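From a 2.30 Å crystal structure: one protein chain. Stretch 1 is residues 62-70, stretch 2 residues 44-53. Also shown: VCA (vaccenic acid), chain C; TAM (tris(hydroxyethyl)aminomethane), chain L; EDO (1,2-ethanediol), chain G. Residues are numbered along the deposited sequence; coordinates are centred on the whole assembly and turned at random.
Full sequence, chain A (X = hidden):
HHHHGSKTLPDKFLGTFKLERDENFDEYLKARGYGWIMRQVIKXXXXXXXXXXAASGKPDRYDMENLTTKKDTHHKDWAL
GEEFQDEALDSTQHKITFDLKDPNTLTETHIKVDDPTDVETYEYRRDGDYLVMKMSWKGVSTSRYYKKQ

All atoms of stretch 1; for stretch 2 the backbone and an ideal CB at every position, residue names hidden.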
ATOM      1  N   TYR A  62      -9.107   5.719  -8.925  1.00 39.32           N
ATOM      2  CA  TYR A  62      -7.808   5.111  -9.184  1.00 35.88           C
ATOM      3  C   TYR A  62      -7.803   3.607  -9.164  1.00 39.92           C
ATOM      4  O   TYR A  62      -8.708   2.970  -8.626  1.00 39.63           O
ATOM      5  CB  TYR A  62      -6.803   5.630  -8.132  1.00 34.83           C
ATOM      6  CG  TYR A  62      -6.719   7.135  -8.139  1.00 35.74           C
ATOM      7  CD1 TYR A  62      -5.893   7.797  -9.045  1.00 36.81           C
ATOM      8  CD2 TYR A  62      -7.576   7.906  -7.345  1.00 36.53           C
ATOM      9  CE1 TYR A  62      -5.900   9.182  -9.146  1.00 38.46           C
ATOM     10  CE2 TYR A  62      -7.601   9.295  -7.450  1.00 37.24           C
ATOM     11  CZ  TYR A  62      -6.764   9.927  -8.360  1.00 40.49           C
ATOM     12  OH  TYR A  62      -6.738  11.287  -8.464  1.00 39.34           O
ATOM     13  N   ASP A  63      -6.730   3.047  -9.715  1.00 36.28           N
ATOM     14  CA  ASP A  63      -6.433   1.624  -9.675  1.00 36.12           C
ATOM     15  C   ASP A  63      -5.066   1.455  -9.039  1.00 38.92           C
ATOM     16  O   ASP A  63      -4.165   2.272  -9.255  1.00 39.43           O
ATOM     17  CB  ASP A  63      -6.405   0.991 -11.082  1.00 36.87           C
ATOM     18  CG  ASP A  63      -7.668   1.135 -11.883  1.00 44.05           C
ATOM     19  OD1 ASP A  63      -8.763   1.221 -11.266  1.00 44.49           O
ATOM     20  OD2 ASP A  63      -7.574   1.159 -13.128  1.00 52.26           O
ATOM     21  N   MET A  64      -4.910   0.415  -8.260  1.00 34.70           N
ATOM     22  CA  MET A  64      -3.612   0.084  -7.698  1.00 34.79           C
ATOM     23  C   MET A  64      -3.433  -1.432  -7.712  1.00 35.84           C
ATOM     24  O   MET A  64      -4.373  -2.198  -7.497  1.00 33.95           O
ATOM     25  CB  MET A  64      -3.295   0.764  -6.336  1.00 37.82           C
ATOM     26  CG  MET A  64      -3.516  -0.093  -5.105  1.00 43.96           C
ATOM     27  SD  MET A  64      -2.152  -1.202  -4.595  1.00 49.52           S
ATOM     28  CE  MET A  64      -1.197  -0.143  -3.615  1.00 45.81           C
ATOM     29  N   GLU A  65      -2.222  -1.845  -8.003  1.00 33.08           N
ATOM     30  CA  GLU A  65      -1.846  -3.251  -8.053  1.00 32.68           C
ATOM     31  C   GLU A  65      -0.631  -3.471  -7.200  1.00 35.00           C
ATOM     32  O   GLU A  65       0.278  -2.648  -7.186  1.00 34.99           O
ATOM     33  CB  GLU A  65      -1.510  -3.664  -9.508  1.00 34.29           C
ATOM     34  CG  GLU A  65      -2.678  -3.526 -10.474  1.00 48.90           C
ATOM     35  CD  GLU A  65      -2.425  -4.010 -11.885  1.00 76.29           C
ATOM     36  OE1 GLU A  65      -1.647  -3.355 -12.616  1.00 84.35           O
ATOM     37  OE2 GLU A  65      -3.050  -5.020 -12.277  1.00 79.03           O
ATOM     38  N   ASN A  66      -0.595  -4.606  -6.535  1.00 32.20           N
ATOM     39  CA  ASN A  66       0.563  -5.107  -5.817  1.00 32.10           C
ATOM     40  C   ASN A  66       0.891  -6.388  -6.544  1.00 35.14           C
ATOM     41  O   ASN A  66       0.117  -7.337  -6.464  1.00 35.91           O
ATOM     42  CB  ASN A  66       0.238  -5.444  -4.372  1.00 37.59           C
ATOM     43  CG  ASN A  66       0.454  -4.318  -3.429  1.00 50.41           C
ATOM     44  OD1 ASN A  66       1.519  -3.730  -3.385  1.00 43.45           O
ATOM     45  ND2 ASN A  66      -0.538  -4.043  -2.615  1.00 44.46           N
ATOM     46  N   LEU A  67       1.981  -6.388  -7.312  1.00 31.81           N
ATOM     47  CA  LEU A  67       2.451  -7.547  -8.071  1.00 32.02           C
ATOM     48  C   LEU A  67       3.653  -8.127  -7.351  1.00 34.79           C
ATOM     49  O   LEU A  67       4.653  -7.440  -7.178  1.00 34.04           O
ATOM     50  CB  LEU A  67       2.797  -7.161  -9.539  1.00 32.23           C
ATOM     51  CG  LEU A  67       1.714  -6.393 -10.330  1.00 37.74           C
ATOM     52  CD1 LEU A  67       2.193  -6.062 -11.737  1.00 38.51           C
ATOM     53  CD2 LEU A  67       0.357  -7.176 -10.378  1.00 40.52           C
ATOM     54  N   THR A  68       3.523  -9.351  -6.832  1.00 32.65           N
ATOM     55  CA  THR A  68       4.633  -9.994  -6.101  1.00 32.59           C
ATOM     56  C   THR A  68       4.981 -11.317  -6.763  1.00 37.23           C
ATOM     57  O   THR A  68       4.318 -11.701  -7.720  1.00 36.93           O
ATOM     58  CB  THR A  68       4.396 -10.087  -4.558  1.00 38.65           C
ATOM     59  OG1 THR A  68       3.717 -11.294  -4.245  1.00 43.40           O
ATOM     60  CG2 THR A  68       3.626  -8.863  -3.965  1.00 32.99           C
ATOM     61  N   THR A  69       6.029 -11.984  -6.278  1.00 35.36           N
ATOM     62  CA  THR A  69       6.515 -13.302  -6.731  1.00 36.10           C
ATOM     63  C   THR A  69       5.373 -14.314  -6.744  1.00 39.87           C
ATOM     64  O   THR A  69       5.260 -15.097  -7.694  1.00 40.00           O
ATOM     65  CB  THR A  69       7.665 -13.752  -5.822  1.00 41.88           C
ATOM     66  OG1 THR A  69       8.719 -12.786  -5.884  1.00 44.22           O
ATOM     67  CG2 THR A  69       8.183 -15.138  -6.162  1.00 38.43           C
ATOM     68  N   LYS A  70       4.488 -14.260  -5.729  1.00 35.25           N
ATOM     69  CA  LYS A  70       3.372 -15.202  -5.682  1.00 36.53           C
ATOM     70  C   LYS A  70       2.005 -14.508  -5.836  1.00 45.01           C
ATOM     71  O   LYS A  70       1.537 -14.338  -6.960  1.00 48.54           O
ATOM     72  CB  LYS A  70       3.478 -16.100  -4.433  1.00 37.39           C
ATOM     73  CG  LYS A  70       4.509 -17.212  -4.623  1.00 33.99           C
ATOM     74  CD  LYS A  70       4.016 -18.201  -5.745  1.00 31.37           C
ATOM     75  CE  LYS A  70       4.987 -19.309  -5.960  1.00 32.98           C
ATOM     76  NZ  LYS A  70       4.625 -20.143  -7.113  1.00 41.56           N
ATOM     77  N   UNK A  44      11.955 -11.489   1.168  1.00 44.76           N
ATOM     78  CA  UNK A  44      12.822 -11.565   0.013  1.00 45.69           C
ATOM     79  C   UNK A  44      12.031 -11.704  -1.299  1.00 45.20           C
ATOM     80  O   UNK A  44      12.619 -11.838  -2.364  1.00 44.40           O
ATOM     81  CB  UNK A  44      13.788 -12.741   0.173  1.00 45.69           C
ATOM     82  N   UNK A  45      10.705 -11.516  -1.239  1.00 39.42           N
ATOM     83  CA  UNK A  45       9.899 -11.540  -2.452  1.00 37.99           C
ATOM     84  C   UNK A  45       9.946 -10.209  -3.210  1.00 37.45           C
ATOM     85  O   UNK A  45       9.954  -9.134  -2.585  1.00 34.46           O
ATOM     86  CB  UNK A  45       8.450 -11.887  -2.103  1.00 37.99           C
ATOM     87  N   UNK A  46       9.957 -10.316  -4.545  1.00 31.89           N
ATOM     88  CA  UNK A  46       9.925  -9.182  -5.463  1.00 30.74           C
ATOM     89  C   UNK A  46       8.554  -8.541  -5.407  1.00 35.32           C
ATOM     90  O   UNK A  46       7.538  -9.249  -5.340  1.00 35.06           O
ATOM     91  CB  UNK A  46      10.264  -9.614  -6.891  1.00 30.74           C
ATOM     92  N   UNK A  47       8.516  -7.199  -5.353  1.00 29.80           N
ATOM     93  CA  UNK A  47       7.268  -6.421  -5.299  1.00 28.42           C
ATOM     94  C   UNK A  47       7.331  -5.255  -6.306  1.00 33.27           C
ATOM     95  O   UNK A  47       8.328  -4.530  -6.405  1.00 33.03           O
ATOM     96  CB  UNK A  47       7.025  -5.893  -3.884  1.00 28.42           C
ATOM     97  N   UNK A  48       6.264  -5.118  -7.072  1.00 30.67           N
ATOM     98  CA  UNK A  48       6.061  -4.040  -8.011  1.00 30.22           C
ATOM     99  C   UNK A  48       4.700  -3.428  -7.677  1.00 33.05           C
ATOM    100  O   UNK A  48       3.685  -4.131  -7.684  1.00 32.21           O
ATOM    101  CB  UNK A  48       6.134  -4.527  -9.460  1.00 30.22           C
ATOM    102  N   UNK A  49       4.692  -2.131  -7.390  1.00 29.87           N
ATOM    103  CA  UNK A  49       3.469  -1.401  -7.080  1.00 29.89           C
ATOM    104  C   UNK A  49       3.091  -0.544  -8.261  1.00 32.29           C
ATOM    105  O   UNK A  49       3.951   0.023  -8.906  1.00 31.58           O
ATOM    106  CB  UNK A  49       3.635  -0.545  -5.823  1.00 29.89           C
ATOM    107  N   UNK A  50       1.811  -0.496  -8.582  1.00 31.05           N
ATOM    108  CA  UNK A  50       1.319   0.307  -9.704  1.00 30.65           C
ATOM    109  C   UNK A  50       0.161   1.111  -9.234  1.00 34.46           C
ATOM    110  O   UNK A  50      -0.729   0.572  -8.600  1.00 34.87           O
ATOM    111  CB  UNK A  50       0.922  -0.559 -10.901  1.00 30.65           C
ATOM    112  N   UNK A  51       0.206   2.406  -9.486  1.00 32.14           N
ATOM    113  CA  UNK A  51      -0.863   3.358  -9.177  1.00 32.12           C
ATOM    114  C   UNK A  51      -1.180   4.075 -10.479  1.00 36.21           C
ATOM    115  O   UNK A  51      -0.274   4.565 -11.156  1.00 35.57           O
ATOM    116  CB  UNK A  51      -0.464   4.339  -8.072  1.00 32.12           C
ATOM    117  N   UNK A  52      -2.453   4.096 -10.860  1.00 34.08           N
ATOM    118  CA  UNK A  52      -2.876   4.811 -12.057  1.00 34.58           C
ATOM    119  C   UNK A  52      -4.267   5.424 -11.881  1.00 38.68           C
ATOM    120  O   UNK A  52      -5.002   5.018 -10.977  1.00 36.70           O
ATOM    121  CB  UNK A  52      -2.865   3.870 -13.263  1.00 34.58           C
ATOM    122  N   UNK A  53      -4.645   6.354 -12.794  1.00 37.06           N
ATOM    123  CA  UNK A  53      -5.994   6.912 -12.892  1.00 38.19           C
ATOM    124  C   UNK A  53      -6.829   5.708 -13.333  1.00 43.83           C
ATOM    125  O   UNK A  53      -6.328   4.886 -14.099  1.00 43.75           O
ATOM    126  CB  UNK A  53      -6.090   8.094 -13.858  1.00 38.19           C
TER
HETATM  127  O2  VCA C 201       2.771  -4.243   0.429  1.00 89.03           O
HETATM  128  C1  VCA C 201       3.902  -4.900   0.301  1.00 92.39           C
HETATM  129  O1  VCA C 201       4.808  -4.520  -0.399  1.00 94.23           O
HETATM  130  C2  VCA C 201       3.980  -6.165   1.110  1.00 93.58           C
HETATM  131  C3  VCA C 201       4.694  -7.329   0.431  1.00 91.51           C
HETATM  132  C4  VCA C 201       4.419  -8.657   1.117  1.00 91.76           C
HETATM  133  C5  VCA C 201       5.209  -9.836   0.588  1.00 89.97           C
HETATM  134  C6  VCA C 201       4.537 -10.563  -0.559  1.00 89.89           C
HETATM  135  C7  VCA C 201       5.433 -11.606  -1.196  1.00 92.25           C
HETATM  136  C8  VCA C 201       5.530 -12.956  -0.502  1.00 95.61           C
HETATM  137  C9  VCA C 201       4.405 -13.915  -0.835  1.00 96.81           C
HETATM  138  C10 VCA C 201       4.467 -15.211  -0.019  1.00 98.28           C
HETATM  139  C11 VCA C 201       3.124 -15.828   0.232  1.00 99.26           C
HETATM  140  C12 VCA C 201       2.187 -15.345   1.029  1.00 99.97           C
HETATM  141  C13 VCA C 201       2.274 -14.080   1.834  1.00 99.12           C
HETATM  142  C14 VCA C 201       1.141 -13.917   2.848  1.00 98.09           C
HETATM  143  C15 VCA C 201       1.306 -12.724   3.778  1.00 96.89           C
HETATM  144  C16 VCA C 201       1.402 -11.366   3.094  1.00 94.98           C
HETATM  145  C17 VCA C 201       1.482 -10.204   4.066  1.00 96.76           C
HETATM  146  C18 VCA C 201       1.236  -8.867   3.420  1.00 96.49           C
HETATM  147  C   TAM L 210       4.242 -24.621  -7.994  1.00 55.67           C
HETATM  148  C1  TAM L 210       4.982 -25.730  -7.154  1.00 54.99           C
HETATM  149  C2  TAM L 210       5.234 -23.955  -8.945  1.00 55.36           C
HETATM  150  C3  TAM L 210       3.096 -25.259  -8.874  1.00 57.03           C
HETATM  151  C4  TAM L 210       5.493 -25.357  -5.779  1.00 49.05           C
HETATM  152  C5  TAM L 210       6.523 -23.417  -8.374  1.00 51.64           C
HETATM  153  C6  TAM L 210       1.890 -24.393  -9.165  1.00 59.62           C
HETATM  154  N   TAM L 210       3.772 -23.559  -7.079  1.00 55.91           N
HETATM  155  O4  TAM L 210       4.416 -25.004  -4.944  1.00 50.05           O
HETATM  156  O5  TAM L 210       6.259 -22.412  -7.419  1.00 51.73           O
HETATM  157  O6  TAM L 210       2.196 -23.002  -9.254  1.00 60.78           O
HETATM  158  C1  EDO G 205       6.949  -6.354 -13.021  1.00 43.79           C
HETATM  159  O1  EDO G 205       6.915  -7.328 -11.986  1.00 41.84           O
HETATM  160  C2  EDO G 205       8.383  -5.901 -13.384  1.00 45.37           C
HETATM  161  O2  EDO G 205       8.654  -4.579 -12.898  1.00 49.67           O

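Position 44 has a CA-to-CB bond pointing away from stretch 1, with nothing of that stretch within reach, so almost any residue would serve. It is Leu 44.

At position 45 the bond points toward stretch 1, and the ideal CB lies 3.9 Å from Thr 69 OG1. The nearby fatty acid favours a small apolar group. Ala 45 fits, its CB 3.2 Å from C7 of the vaccenic acid.

Position 46 points sideways and has room for a CB. The backbone does the work here: in Gly 46, N donates to Thr 69 OG1 at 3.1 Å, while Thr 69 N returns a weak bond to Gly 46 O at 3.3 Å.

Position 47 shares a face with Thr 68, whose CG2 lies 4.5 Å from the ideal CB. A modest apolar or beta-branched residue would suit. Val 47 places CG2 3.8 Å from Thr 68 CG2 and CG1 3.6 Å from O1 of the fatty acid.

Position 48 lies on the other face, beside Leu 67; small polar or aliphatic residues would do. Thr 48 packs its CB 4.3 Å from Leu 67 CB, and its N donates to Leu 67 O at 2.8 Å.

Position 49 returns to the face of Asn 66, whose OD1 is an acceptor, with the ligand carboxylate beyond. A long donor, lysine or arginine, is indicated. Lys 49 extends so that NZ donates to Asn 66 OD1 at 2.8 Å and to O2 of the vaccenic acid at 3.1 Å.

Position 50 sits beside Glu 65, with OE1 4.2 Å from the ideal CB, so a basic or polar chain is reasonable. In Lys 50 the charge stays beyond salt-bridge range, NZ lying 4.5 Å from Glu 65 OE1; instead CD passes that same OE1 at 3.5 Å.

Position 51 faces Met 64, a flexible apolar partner that would suit an aromatic or large aliphatic residue. Phe 51 brings CZ to 3.5 Å from Met 64 CE, and Met 64 SD lies 5.2 Å from the centroid of the Phe 51 ring, in an oblique sulfur-aromatic contact.

Position 52 pairs with Asp 63, and Glu 65 lies farther along the same face. Two acids call for a long base, and arginine can reach both. Arg 52 forms salt bridges from NE to Asp 63 OD2 (3.1 Å) and, more weakly, from NH1 to Glu 65 OE1 (3.4 Å).

Position 53 points away, leaving polar residues welcome. Asn 53 nevertheless turns back, OD1 lying 3.7 Å from Tyr 62 CE1.

Stretch 2 (44-53) LAGVTKKFRN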
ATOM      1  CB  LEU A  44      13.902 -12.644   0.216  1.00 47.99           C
ATOM      2  CG  LEU A  44      14.998 -12.207   1.244  1.00 54.42           C
ATOM      3  CD1 LEU A  44      15.651 -13.400   1.924  1.00 55.78           C
ATOM      4  CD2 LEU A  44      16.043 -11.269   0.617  1.00 55.59           C
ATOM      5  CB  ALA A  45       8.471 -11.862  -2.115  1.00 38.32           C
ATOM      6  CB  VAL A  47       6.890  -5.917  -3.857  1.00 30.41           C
ATOM      7  CG1 VAL A  47       5.579  -5.129  -3.848  1.00 28.94           C
ATOM      8  CG2 VAL A  47       6.832  -7.061  -2.836  1.00 29.95           C
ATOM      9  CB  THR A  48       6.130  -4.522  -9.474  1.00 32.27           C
ATOM     10  OG1 THR A  48       7.470  -4.908  -9.772  1.00 32.91           O
ATOM     11  CG2 THR A  48       5.714  -3.422 -10.432  1.00 27.66           C
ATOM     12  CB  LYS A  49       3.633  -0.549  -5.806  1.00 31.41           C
ATOM     13  CG  LYS A  49       3.604  -1.392  -4.537  1.00 28.92           C
ATOM     14  CD  LYS A  49       3.684  -0.529  -3.282  1.00 34.74           C
ATOM     15  CE  LYS A  49       3.804  -1.364  -2.038  1.00 32.36           C
ATOM     16  NZ  LYS A  49       2.517  -1.894  -1.585  1.00 39.48           N
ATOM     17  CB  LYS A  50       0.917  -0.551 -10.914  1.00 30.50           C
ATOM     18  CG  LYS A  50       2.066  -1.255 -11.585  1.00 32.97           C
ATOM     19  CD  LYS A  50       1.594  -1.993 -12.864  1.00 35.64           C
ATOM     20  CE  LYS A  50       2.746  -2.581 -13.621  1.00 34.77           C
ATOM     21  NZ  LYS A  50       2.294  -3.519 -14.687  1.00 43.49           N
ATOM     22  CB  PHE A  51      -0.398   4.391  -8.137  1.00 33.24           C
ATOM     23  CG  PHE A  51      -0.216   3.874  -6.730  1.00 34.10           C
ATOM     24  CD1 PHE A  51       1.002   3.325  -6.324  1.00 36.46           C
ATOM     25  CD2 PHE A  51      -1.239   3.988  -5.791  1.00 34.80           C
ATOM     26  CE1 PHE A  51       1.188   2.883  -5.003  1.00 36.92           C
ATOM     27  CE2 PHE A  51      -1.055   3.537  -4.471  1.00 37.97           C
ATOM     28  CZ  PHE A  51       0.164   3.012  -4.080  1.00 35.80           C
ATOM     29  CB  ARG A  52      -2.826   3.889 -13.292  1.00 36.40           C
ATOM     30  CG  ARG A  52      -3.845   2.752 -13.284  1.00 47.12           C
ATOM     31  CD  ARG A  52      -3.876   2.051 -14.618  1.00 53.57           C
ATOM     32  NE  ARG A  52      -4.831   0.940 -14.627  1.00 71.40           N
ATOM     33  CZ  ARG A  52      -4.528  -0.320 -14.320  1.00 87.81           C
ATOM     34  NH1 ARG A  52      -3.289  -0.649 -13.960  1.00 68.75           N
ATOM     35  NH2 ARG A  52      -5.465  -1.261 -14.359  1.00 78.34           N
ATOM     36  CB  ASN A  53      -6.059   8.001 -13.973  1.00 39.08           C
ATOM     37  CG  ASN A  53      -5.306   9.255 -13.625  1.00 49.41           C
ATOM     38  OD1 ASN A  53      -5.730  10.021 -12.785  1.00 44.41           O
ATOM     39  ND2 ASN A  53      -4.158   9.480 -14.240  1.00 44.36           N
TER
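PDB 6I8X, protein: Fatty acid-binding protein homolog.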